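Local coordinates for possible atls1-like light-inducible protein (Prochlorococcus marinus, PDB 2XCZ) that is of uncertain function but belongs to the macrophage migration inhibitory factor family, whose small alpha/beta subunits assemble as trimers, at residues 48-51 with 56-59; 79-84 with 93-98. All coordinates share one frame; numbering follows the deposited sequence.

Interaction 1. Residues 48-51 with 56-59; sequences MTFS and PTCY
T57 meets the strand 48-50 with both branches of its side chain, the methyl for M48 and the hydroxyl for F50. T57 CG2 lies 3.6 Å from M48 CB, while M48 and T57 pass each other at a slant. M48 first runs out extended, then bends at its last torsion (chi3 67°), which brings CE back to the methyl of T57. The same turn carries M48 CE to 3.9 Å from Y59 N, and the methyl also touches Y59 CB. A long, unbranched thioether suits this place, since rotation at chi3 lets one side chain touch both the T57 methyl and the start of Y59.

In the MIF fold, 48-50 is a short strand that pairs antiparallel with a strand of the second subunit and so carries the sheet across the interface, whereas 58-64 is an inner strand of the central sheet. No hydrogen bond joins 48-51 to 56-59; side chains pack against side chains and backbone.

In T57, chi1 of -173° turns OG1 away from the backbone N and toward F50, leaving the methyl between N and the carbonyl carbon, where it faces M48. T57 OG1 comes within 3.5 Å of F50 CB. This is packing, since the buried OG1 is hydrogen-bonded to the backbone O of R94. A beta-branched threonine can thus offer a methyl to one neighbour and a polar group to another. F50 crosses T57 at about a right angle, and its ring leads on, away from 56-59, to an edge-to-face meeting with Y96. S51 OG sits 3.5 Å above one face of the F50 ring, near the rim, and is itself hydrogen-bonded to K36 O of the second subunit.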
ATOM      1  N   MET A  48     -13.682   4.753  -3.168  1.00 10.59           N
ATOM      2  CA  MET A  48     -13.334   5.038  -1.772  1.00 10.30           C
ATOM      3  C   MET A  48     -14.525   5.631  -1.047  1.00 10.94           C
ATOM      4  O   MET A  48     -15.373   6.289  -1.664  1.00 11.28           O
ATOM      5  CB  MET A  48     -12.195   6.052  -1.706  1.00 10.47           C
ATOM      6  CG  MET A  48     -10.882   5.523  -2.229  1.00 10.46           C
ATOM      7  SD  MET A  48      -9.544   6.679  -1.971  1.00 12.14           S
ATOM      8  CE  MET A  48      -9.409   6.673  -0.177  1.00 10.38           C
ATOM      9  N   THR A  49     -14.595   5.392   0.254  1.00 11.14           N
ATOM     10  CA  THR A  49     -15.460   6.191   1.119  1.00 11.68           C
ATOM     11  C   THR A  49     -14.630   6.871   2.208  1.00 11.73           C
ATOM     12  O   THR A  49     -13.554   6.402   2.573  1.00 11.35           O
ATOM     13  CB  THR A  49     -16.603   5.374   1.771  1.00 12.07           C
ATOM     14  OG1 THR A  49     -16.073   4.481   2.757  1.00 12.10           O
ATOM     15  CG2 THR A  49     -17.371   4.585   0.723  1.00 13.17           C
ATOM     16  N   PHE A  50     -15.132   7.996   2.706  1.00 11.51           N
ATOM     17  CA  PHE A  50     -14.609   8.593   3.928  1.00 12.19           C
ATOM     18  C   PHE A  50     -15.804   9.193   4.663  1.00 13.25           C
ATOM     19  O   PHE A  50     -16.662   9.826   4.032  1.00 13.62           O
ATOM     20  CB  PHE A  50     -13.542   9.657   3.639  1.00 11.59           C
ATOM     21  CG  PHE A  50     -12.910  10.218   4.879  1.00 12.32           C
ATOM     22  CD1 PHE A  50     -12.334   9.371   5.831  1.00 12.79           C
ATOM     23  CD2 PHE A  50     -12.916  11.589   5.117  1.00 14.23           C
ATOM     24  CE1 PHE A  50     -11.751   9.877   6.984  1.00 13.08           C
ATOM     25  CE2 PHE A  50     -12.339  12.111   6.273  1.00 15.26           C
ATOM     26  CZ  PHE A  50     -11.751  11.253   7.210  1.00 15.23           C
ATOM     27  N   SER A  51     -15.870   8.954   5.969  1.00 13.86           N
ATOM     28  CA  SER A  51     -16.995   9.416   6.793  1.00 15.11           C
ATOM     29  C   SER A  51     -18.313   8.814   6.287  1.00 15.62           C
ATOM     30  O   SER A  51     -19.391   9.410   6.438  1.00 15.75           O
ATOM     31  CB  SER A  51     -17.081  10.955   6.789  1.00 15.44           C
ATOM     32  OG  SER A  51     -15.827  11.572   7.015  1.00 16.53           O
ATOM     33  N   PRO A  56     -15.111  13.341  -2.905  1.00 13.72           N
ATOM     34  CA  PRO A  56     -13.675  13.321  -3.192  1.00 13.20           C
ATOM     35  C   PRO A  56     -12.859  13.071  -1.927  1.00 12.55           C
ATOM     36  O   PRO A  56     -13.046  13.758  -0.924  1.00 12.46           O
ATOM     37  CB  PRO A  56     -13.413  14.716  -3.766  1.00 13.83           C
ATOM     38  CG  PRO A  56     -14.699  15.026  -4.484  1.00 12.80           C
ATOM     39  CD  PRO A  56     -15.803  14.404  -3.668  1.00 13.23           C
ATOM     40  N   THR A  57     -12.003  12.050  -1.990  1.00 12.22           N
ATOM     41  CA  THR A  57     -11.184  11.661  -0.839  1.00 11.84           C
ATOM     42  C   THR A  57      -9.878  11.018  -1.307  1.00 11.55           C
ATOM     43  O   THR A  57      -9.752  10.610  -2.469  1.00 10.43           O
ATOM     44  CB  THR A  57     -11.951  10.753   0.125  1.00 11.86           C
ATOM     45  OG1 THR A  57     -11.154  10.535   1.296  1.00 12.12           O
ATOM     46  CG2 THR A  57     -12.292   9.423  -0.517  1.00 12.36           C
ATOM     47  N   CYS A  58      -8.910  10.919  -0.395  1.00 11.31           N
ATOM     48  CA  CYS A  58      -7.555  10.610  -0.790  1.00 12.11           C
ATOM     49  C   CYS A  58      -6.828   9.895   0.351  1.00 10.25           C
ATOM     50  O   CYS A  58      -6.924  10.333   1.489  1.00  9.73           O
ATOM     51  CB  CYS A  58      -6.879  11.957  -1.073  1.00 13.02           C
ATOM     52  SG  CYS A  58      -5.263  11.901  -1.558  1.00 20.60           S
ATOM     53  N   TYR A  59      -6.136   8.790   0.052  1.00  9.33           N
ATOM     54  CA  TYR A  59      -5.179   8.215   1.007  1.00  9.19           C
ATOM     55  C   TYR A  59      -3.760   8.324   0.473  1.00  8.81           C
ATOM     56  O   TYR A  59      -3.483   7.911  -0.648  1.00  9.54           O
ATOM     57  CB  TYR A  59      -5.469   6.742   1.328  1.00  8.89           C
ATOM     58  CG  TYR A  59      -4.401   6.155   2.238  1.00  9.41           C
ATOM     59  CD1 TYR A  59      -4.230   6.640   3.534  1.00 10.63           C
ATOM     60  CD2 TYR A  59      -3.530   5.160   1.774  1.00 11.17           C
ATOM     61  CE1 TYR A  59      -3.231   6.139   4.360  1.00 10.80           C
ATOM     62  CE2 TYR A  59      -2.510   4.640   2.598  1.00 10.87           C
ATOM     63  CZ  TYR A  59      -2.374   5.151   3.883  1.00 10.91           C
ATOM     64  OH  TYR A  59      -1.388   4.643   4.707  1.00 14.58           O
TER

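Interaction 2. Residues 79-84 with 93-98; sequences LVCGHI and DRIYIG
Helix 72-88 lies on the central sheet here, in a largely apolar helix-on-strand contact between V80, C81 and I84 and the inward-facing I95 and I97 of strand 95-101. Helix and strand belong to the beta-alpha-beta unit 58-64, 72-88, 95-101, and over this short span they run roughly antiparallel, at 142°, with their axes 9.5 Å apart. No hydrogen bond crosses; the helix keeps its own backbone bonds, such as I84 N to V80 O, strand 95-101 pairs with 58-64, and the side chains fill the layer between.

I95 is the centre of the contact. Its CG1 arm is set anti to the carbonyl carbon (chi1 -58°) and then extends, which sends I95 CD1 into the helix, 3.7 Å from I84 CG2 and 3.8 Å from the backbone O of C81. Its other branch, I95 CG2, meets C81 SG at 3.8 Å. One branch of I95 thus takes the sulfur of C81, while the other lies between the carbonyl oxygen of C81 and the methyl of I84. The small side chain of cysteine is consistent with the close approach here, C81 CA and I95 CA being 6.6 Å apart. I97, in nearly the same conformation, points its CD1 at V80 CG1, 3.8 Å away, and I97 CD1 also reaches C81 SG at 4.0 Å. C81 thus bridges both isoleucines. Beta-branching suits I95 and I97 to a strand; on the helix, V80 and I84 supply apolar surface turned to the sheet.

The same side chains reach further into the sheet: I84 touches C58 and V60 of strand 58-64 and I6 of strand 3-8, V80 touches I4, and I97 touches V62. The helix also packs against helix 16-31, through L79 and H83.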
ATOM      1  N   LEU A  79       2.173  20.360   3.492  1.00 13.38           N
ATOM      2  CA  LEU A  79       2.594  20.370   2.091  1.00 13.25           C
ATOM      3  C   LEU A  79       1.706  19.489   1.218  1.00 12.83           C
ATOM      4  O   LEU A  79       1.174  19.937   0.183  1.00 12.62           O
ATOM      5  CB  LEU A  79       4.061  19.923   1.959  1.00 13.92           C
ATOM      6  CG  LEU A  79       4.547  19.525   0.553  1.00 15.30           C
ATOM      7  CD1 LEU A  79       4.585  20.715  -0.421  1.00 17.68           C
ATOM      8  CD2 LEU A  79       5.910  18.830   0.649  1.00 17.18           C
ATOM      9  N   VAL A  80       1.560  18.235   1.638  1.00 11.46           N
ATOM     10  CA  VAL A  80       0.883  17.219   0.842  1.00 11.35           C
ATOM     11  C   VAL A  80      -0.613  17.511   0.708  1.00 11.28           C
ATOM     12  O   VAL A  80      -1.165  17.456  -0.401  1.00 11.22           O
ATOM     13  CB  VAL A  80       1.138  15.807   1.419  1.00 10.96           C
ATOM     14  CG1 VAL A  80       0.240  14.757   0.767  1.00 10.99           C
ATOM     15  CG2 VAL A  80       2.607  15.445   1.228  1.00 10.16           C
ATOM     16  N   CYS A  81      -1.268  17.826   1.824  1.00 11.15           N
ATOM     17  CA  CYS A  81      -2.703  18.140   1.792  1.00 12.58           C
ATOM     18  C   CYS A  81      -2.948  19.380   0.944  1.00 13.12           C
ATOM     19  O   CYS A  81      -3.895  19.420   0.154  1.00 13.70           O
ATOM     20  CB  CYS A  81      -3.273  18.329   3.193  1.00 12.19           C
ATOM     21  SG  CYS A  81      -3.339  16.799   4.137  1.00 13.11           S
ATOM     22  N   GLY A  82      -2.069  20.372   1.084  1.00 14.01           N
ATOM     23  CA  GLY A  82      -2.181  21.600   0.291  1.00 14.27           C
ATOM     24  C   GLY A  82      -2.027  21.362  -1.203  1.00 14.51           C
ATOM     25  O   GLY A  82      -2.824  21.870  -2.018  1.00 14.84           O
ATOM     26  N   HIS A  83      -1.018  20.570  -1.562  1.00 14.15           N
ATOM     27  CA  HIS A  83      -0.737  20.236  -2.959  1.00 14.75           C
ATOM     28  C   HIS A  83      -1.914  19.468  -3.572  1.00 14.63           C
ATOM     29  O   HIS A  83      -2.350  19.753  -4.694  1.00 14.53           O
ATOM     30  CB  HIS A  83       0.559  19.420  -3.056  1.00 14.25           C
ATOM     31  CG  HIS A  83       1.096  19.314  -4.449  1.00 15.94           C
ATOM     32  ND1 HIS A  83       1.774  20.346  -5.061  1.00 17.40           N
ATOM     33  CD2 HIS A  83       1.044  18.304  -5.352  1.00 16.74           C
ATOM     34  CE1 HIS A  83       2.114  19.978  -6.285  1.00 17.08           C
ATOM     35  NE2 HIS A  83       1.691  18.739  -6.482  1.00 17.49           N
ATOM     36  N   ILE A  84      -2.452  18.508  -2.818  1.00 13.71           N
ATOM     37  CA  ILE A  84      -3.558  17.697  -3.305  1.00 14.05           C
ATOM     38  C   ILE A  84      -4.873  18.493  -3.418  1.00 14.76           C
ATOM     39  O   ILE A  84      -5.621  18.326  -4.376  1.00 14.66           O
ATOM     40  CB  ILE A  84      -3.716  16.388  -2.489  1.00 13.55           C
ATOM     41  CG1 ILE A  84      -2.505  15.479  -2.755  1.00 13.51           C
ATOM     42  CG2 ILE A  84      -5.029  15.699  -2.848  1.00 14.06           C
ATOM     43  CD1 ILE A  84      -2.344  14.331  -1.780  1.00  9.83           C
ATOM     44  N   ASP A  93      -9.595  18.127   4.591  1.00 13.98           N
ATOM     45  CA  ASP A  93     -10.262  17.342   5.643  1.00 13.96           C
ATOM     46  C   ASP A  93     -10.801  15.998   5.153  1.00 13.33           C
ATOM     47  O   ASP A  93     -11.451  15.263   5.919  1.00 13.68           O
ATOM     48  CB  ASP A  93     -11.351  18.139   6.376  1.00 14.40           C
ATOM     49  CG  ASP A  93     -12.542  18.500   5.486  1.00 15.83           C
ATOM     50  OD1 ASP A  93     -12.625  18.067   4.316  1.00 17.74           O
ATOM     51  OD2 ASP A  93     -13.415  19.233   5.995  1.00 19.99           O
ATOM     52  N   ARG A  94     -10.535  15.676   3.886  1.00 12.25           N
ATOM     53  CA  ARG A  94     -10.826  14.335   3.379  1.00 11.45           C
ATOM     54  C   ARG A  94      -9.556  13.607   2.917  1.00 10.77           C
ATOM     55  O   ARG A  94      -9.610  12.668   2.109  1.00 11.16           O
ATOM     56  CB  ARG A  94     -11.899  14.396   2.289  1.00 12.01           C
ATOM     57  CG  ARG A  94     -13.282  14.723   2.904  1.00 12.05           C
ATOM     58  CD  ARG A  94     -14.405  14.707   1.879  1.00 13.77           C
ATOM     59  NE  ARG A  94     -14.700  13.384   1.321  1.00 15.16           N
ATOM     60  CZ  ARG A  94     -15.388  12.421   1.935  1.00 11.92           C
ATOM     61  NH1 ARG A  94     -15.601  11.273   1.299  1.00 12.88           N
ATOM     62  NH2 ARG A  94     -15.860  12.589   3.171  1.00 13.00           N
ATOM     63  N   ILE A  95      -8.415  14.051   3.449  1.00 10.25           N
ATOM     64  CA  ILE A  95      -7.116  13.435   3.124  1.00  9.87           C
ATOM     65  C   ILE A  95      -6.498  12.785   4.357  1.00  9.66           C
ATOM     66  O   ILE A  95      -6.401  13.417   5.412  1.00 10.43           O
ATOM     67  CB  ILE A  95      -6.126  14.475   2.530  1.00 10.06           C
ATOM     68  CG1 ILE A  95      -6.734  15.126   1.271  1.00 10.93           C
ATOM     69  CG2 ILE A  95      -4.758  13.813   2.262  1.00 10.60           C
ATOM     70  CD1 ILE A  95      -5.910  16.249   0.694  1.00 11.78           C
ATOM     71  N   TYR A  96      -6.115  11.512   4.222  1.00  8.91           N
ATOM     72  CA  TYR A  96      -5.342  10.813   5.251  1.00  8.70           C
ATOM     73  C   TYR A  96      -3.951  10.516   4.716  1.00  8.59           C
ATOM     74  O   TYR A  96      -3.786  10.203   3.533  1.00  7.85           O
ATOM     75  CB  TYR A  96      -5.999   9.481   5.601  1.00  8.55           C
ATOM     76  CG  TYR A  96      -7.017   9.505   6.717  1.00  9.55           C
ATOM     77  CD1 TYR A  96      -7.224  10.643   7.488  1.00 10.05           C
ATOM     78  CD2 TYR A  96      -7.718   8.350   7.049  1.00  8.84           C
ATOM     79  CE1 TYR A  96      -8.140  10.644   8.547  1.00  9.20           C
ATOM     80  CE2 TYR A  96      -8.641   8.345   8.091  1.00 10.37           C
ATOM     81  CZ  TYR A  96      -8.837   9.487   8.838  1.00 11.03           C
ATOM     82  OH  TYR A  96      -9.732   9.492   9.893  1.00  9.75           O
ATOM     83  N   ILE A  97      -2.962  10.602   5.603  1.00  8.63           N
ATOM     84  CA  ILE A  97      -1.591  10.251   5.272  1.00  7.91           C
ATOM     85  C   ILE A  97      -1.048   9.269   6.286  1.00  7.99           C
ATOM     86  O   ILE A  97      -1.021   9.568   7.502  1.00  8.67           O
ATOM     87  CB  ILE A  97      -0.654  11.493   5.199  1.00  7.88           C
ATOM     88  CG1 ILE A  97      -1.220  12.565   4.246  1.00  8.07           C
ATOM     89  CG2 ILE A  97       0.742  11.071   4.754  1.00  7.61           C
ATOM     90  CD1 ILE A  97      -0.512  13.911   4.387  1.00  9.03           C
ATOM     91  N   GLY A  98      -0.584   8.113   5.805  1.00  7.79           N
ATOM     92  CA  GLY A  98       0.128   7.164   6.688  1.00  8.25           C
ATOM     93  C   GLY A  98       1.627   7.336   6.521  1.00  8.63           C
ATOM     94  O   GLY A  98       2.159   7.150   5.411  1.00  9.33           O
TER

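Overall arrangement
Both contacts are buried, yet they occupy different parts of the subunit. Interaction 2 belongs to the hydrophobic core between helix and sheet, its centre about 8 Å from the centre of the chain, and is made mainly of aliphatic groups and a sulfur. Interaction 1 has its centre about 15 Å from the centre of the chain, where the short strand 48-50 meets the second subunit, and its side chains mix apolar and polar ends. They share a sheet, since strands 58-64 and 95-101 are neighbours in it. From interaction 2, R94 and the ring of Y96 reach across to interaction 1, where R94 NE is hydrogen-bonded to P56 O.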